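PDB 4XA9: gala protein type 1, 3 or 4 from Legionella pneumophila subsp. pneumophila, which is a leucine-rich-repeat protein that may bind small GTPases and stimulate their GTP hydrolysis. Local coordinates for residues S47-H52 against S71-H76. Numbering follows the deposited sequence. Where two conformers were deposited one is given.
Sequences SLDLSH and SLNISH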
ATOM      1  N   SER A  47      21.746   2.202  -9.031  1.00 17.62           N
ATOM      2  CA  SER A  47      20.390   2.080  -8.516  0.66 18.93           C
ATOM      3  C   SER A  47      19.610   1.068  -9.347  1.00 18.16           C
ATOM      4  O   SER A  47      19.578   1.142 -10.580  1.00 16.23           O
ATOM      5  CB  SER A  47      19.690   3.441  -8.505  0.66 19.44           C
ATOM      6  OG  SER A  47      19.724   4.053  -9.782  0.66 21.45           O
ATOM      7  N   LEU A  48      18.988   0.118  -8.662  1.00 17.28           N
ATOM      8  CA  LEU A  48      18.337  -0.998  -9.336  1.00 16.11           C
ATOM      9  C   LEU A  48      16.955  -1.303  -8.772  1.00 14.97           C
ATOM     10  O   LEU A  48      16.791  -1.406  -7.561  1.00 13.24           O
ATOM     11  CB  LEU A  48      19.226  -2.232  -9.222  1.00 14.70           C
ATOM     12  CG  LEU A  48      18.706  -3.551  -9.784  1.00 18.64           C
ATOM     13  CD1 LEU A  48      18.590  -3.466 -11.297  1.00 15.48           C
ATOM     14  CD2 LEU A  48      19.634  -4.688  -9.376  1.00 16.95           C
ATOM     15  N   ASP A  49      15.970  -1.457  -9.652  1.00 13.75           N
ATOM     16  CA  ASP A  49      14.625  -1.849  -9.240  1.00 16.80           C
ATOM     17  C   ASP A  49      14.259  -3.243  -9.781  1.00 17.50           C
ATOM     18  O   ASP A  49      14.032  -3.426 -10.978  1.00 17.93           O
ATOM     19  CB  ASP A  49      13.618  -0.787  -9.695  1.00 15.32           C
ATOM     20  CG  ASP A  49      12.176  -1.125  -9.325  1.00 22.89           C
ATOM     21  OD1 ASP A  49      11.932  -2.111  -8.592  1.00 23.50           O
ATOM     22  OD2 ASP A  49      11.284  -0.357  -9.744  1.00 25.28           O
ATOM     23  N   LEU A  50      14.215  -4.216  -8.877  1.00 17.56           N
ATOM     24  CA  LEU A  50      13.841  -5.588  -9.215  1.00 16.08           C
ATOM     25  C   LEU A  50      12.488  -5.964  -8.623  1.00 14.99           C
ATOM     26  O   LEU A  50      12.181  -7.143  -8.466  1.00 14.67           O
ATOM     27  CB  LEU A  50      14.896  -6.577  -8.719  1.00 16.39           C
ATOM     28  CG  LEU A  50      16.297  -6.466  -9.306  1.00 21.53           C
ATOM     29  CD1 LEU A  50      17.203  -7.524  -8.696  1.00 24.76           C
ATOM     30  CD2 LEU A  50      16.250  -6.611 -10.816  1.00 24.44           C
ATOM     31  N   SER A  51      11.682  -4.963  -8.289  1.00 12.66           N
ATOM     32  CA  SER A  51      10.447  -5.206  -7.545  1.00 17.66           C
ATOM     33  C   SER A  51       9.416  -5.967  -8.367  1.00 19.24           C
ATOM     34  O   SER A  51       9.443  -5.921  -9.588  1.00 19.59           O
ATOM     35  CB  SER A  51       9.846  -3.888  -7.059  1.00 13.20           C
ATOM     36  OG  SER A  51       9.460  -3.077  -8.156  1.00 17.92           O
ATOM     37  N   HIS A  52       8.522  -6.677  -7.686  1.00 11.85           N
ATOM     38  CA  HIS A  52       7.424  -7.386  -8.338  1.00 15.24           C
ATOM     39  C   HIS A  52       7.936  -8.435  -9.335  1.00 17.84           C
ATOM     40  O   HIS A  52       7.606  -8.410 -10.519  1.00 18.89           O
ATOM     41  CB  HIS A  52       6.484  -6.401  -9.040  1.00 15.19           C
ATOM     42  CG  HIS A  52       5.843  -5.407  -8.114  1.00 18.26           C
ATOM     43  ND1 HIS A  52       4.724  -5.702  -7.363  1.00 17.52           N
ATOM     44  CD2 HIS A  52       6.143  -4.113  -7.845  1.00 19.93           C
ATOM     45  CE1 HIS A  52       4.373  -4.639  -6.660  1.00 18.29           C
ATOM     46  NE2 HIS A  52       5.215  -3.659  -6.938  1.00 16.01           N
ATOM     47  N   SER A  71      21.692   1.227  -4.189  1.00 16.19           N
ATOM     48  CA  SER A  71      20.276   1.412  -3.928  1.00 17.09           C
ATOM     49  C   SER A  71      19.516   0.295  -4.614  1.00 17.32           C
ATOM     50  O   SER A  71      19.522   0.200  -5.843  1.00 15.42           O
ATOM     51  CB  SER A  71      19.799   2.780  -4.425  1.00 16.64           C
ATOM     52  OG  SER A  71      18.425   2.959  -4.150  1.00 19.24           O
ATOM     53  N   LEU A  72      18.887  -0.559  -3.815  1.00 12.57           N
ATOM     54  CA  LEU A  72      18.233  -1.746  -4.343  1.00 14.73           C
ATOM     55  C   LEU A  72      16.781  -1.820  -3.901  1.00 14.59           C
ATOM     56  O   LEU A  72      16.479  -1.806  -2.706  1.00 15.68           O
ATOM     57  CB  LEU A  72      18.972  -3.020  -3.901  1.00 14.34           C
ATOM     58  CG  LEU A  72      18.218  -4.309  -4.256  1.00 18.40           C
ATOM     59  CD1 LEU A  72      18.165  -4.509  -5.772  1.00 18.09           C
ATOM     60  CD2 LEU A  72      18.811  -5.536  -3.562  1.00 18.17           C
ATOM     61  N   ASN A  73      15.883  -1.880  -4.877  1.00 14.02           N
ATOM     62  CA  ASN A  73      14.479  -2.183  -4.623  1.00 16.14           C
ATOM     63  C   ASN A  73      14.192  -3.612  -5.058  1.00 17.85           C
ATOM     64  O   ASN A  73      14.131  -3.899  -6.254  1.00 17.73           O
ATOM     65  CB  ASN A  73      13.556  -1.210  -5.367  1.00 15.69           C
ATOM     66  CG  ASN A  73      12.071  -1.451  -5.079  1.00 18.29           C
ATOM     67  OD1 ASN A  73      11.684  -2.443  -4.453  1.00 20.09           O
ATOM     68  ND2 ASN A  73      11.233  -0.542  -5.553  1.00 15.83           N
ATOM     69  N   ILE A  74      14.018  -4.506  -4.091  1.00 14.97           N
ATOM     70  CA  ILE A  74      13.663  -5.879  -4.416  1.00 15.74           C
ATOM     71  C   ILE A  74      12.363  -6.257  -3.697  1.00 14.85           C
ATOM     72  O   ILE A  74      12.123  -7.418  -3.356  1.00 16.37           O
ATOM     73  CB  ILE A  74      14.832  -6.854  -4.072  1.00 17.89           C
ATOM     74  CG1 ILE A  74      14.647  -8.197  -4.798  1.00 18.05           C
ATOM     75  CG2 ILE A  74      15.030  -6.985  -2.557  1.00 15.39           C
ATOM     76  CD1 ILE A  74      15.860  -9.108  -4.740  1.00 17.47           C
ATOM     77  N   SER A  75      11.504  -5.262  -3.500  1.00 14.66           N
ATOM     78  CA  SER A  75      10.210  -5.498  -2.870  1.00 14.96           C
ATOM     79  C   SER A  75       9.335  -6.397  -3.744  1.00 15.51           C
ATOM     80  O   SER A  75       9.577  -6.534  -4.933  1.00 15.42           O
ATOM     81  CB  SER A  75       9.486  -4.175  -2.575  1.00 13.22           C
ATOM     82  OG  SER A  75       9.185  -3.448  -3.757  1.00 13.91           O
ATOM     83  N   HIS A  76       8.339  -7.020  -3.126  1.00 14.40           N
ATOM     84  CA  HIS A  76       7.379  -7.878  -3.822  1.00 17.85           C
ATOM     85  C   HIS A  76       8.059  -8.994  -4.604  1.00 20.11           C
ATOM     86  O   HIS A  76       7.780  -9.211  -5.788  1.00 18.47           O
ATOM     87  CB  HIS A  76       6.491  -7.049  -4.748  1.00 14.91           C
ATOM     88  CG  HIS A  76       5.652  -6.043  -4.028  1.00 17.04           C
ATOM     89  ND1 HIS A  76       4.401  -6.338  -3.532  1.00 19.77           N
ATOM     90  CD2 HIS A  76       5.885  -4.747  -3.712  1.00 17.27           C
ATOM     91  CE1 HIS A  76       3.899  -5.267  -2.945  1.00 20.09           C
ATOM     92  NE2 HIS A  76       4.778  -4.285  -3.042  1.00 16.75           N
TER
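His52 and His76 lie side by side as an offset stack, ring centroids 4.0 Å apart and planes 12° from parallel. Followed outward, the His76 side chain starts with CB over the face of the His52 ring near its rim, a CH-pi contact. Its CG comes next, 3.2 Å from His52 CE1, the atom that sits over the centre of the His76 imidazole; ND1 and CE1 of His76 both approach that same carbon, CD2 meets CE1 and NE2 of His52, and NE2 at the tip has these two atoms as its nearest neighbours across the stack. Both residues have CG anti to the carbonyl carbon (chi1 -61° in His52) and a left-handed backbone, which together send the rings the same way off the loop. Phe24 stacks on His52 and Phe100 on His76, and the backbone of another protein chain in the assembly packs on both histidines.

Upstream, strands 47-49 and 71-73 run parallel. Asn73 N donates almost straight (178°) to Leu48 O, Leu50 N bonds to Asn73 O, and beyond the strands His52 N reaches Ser75 O at 3.0 Å. Asp49 and Asn73 lie side by side, carboxylate and amide planes nearly parallel, without a hydrogen bond between them. Each instead closes an Asx turn: Asp49 OD1 takes Ser51 N and, on its syn lone pair, Ser51 OG (2.7 Å), while Asn73 OD1 takes Ser75 N and OG. Two bonds thus hold each planar group. On the face toward helix 57-63, Leu48 CD2 meets Leu72 CD1 at 3.9 Å. Equivalent residues stacking in register from strand to strand mark two successive coils of a leucine-rich-repeat solenoid.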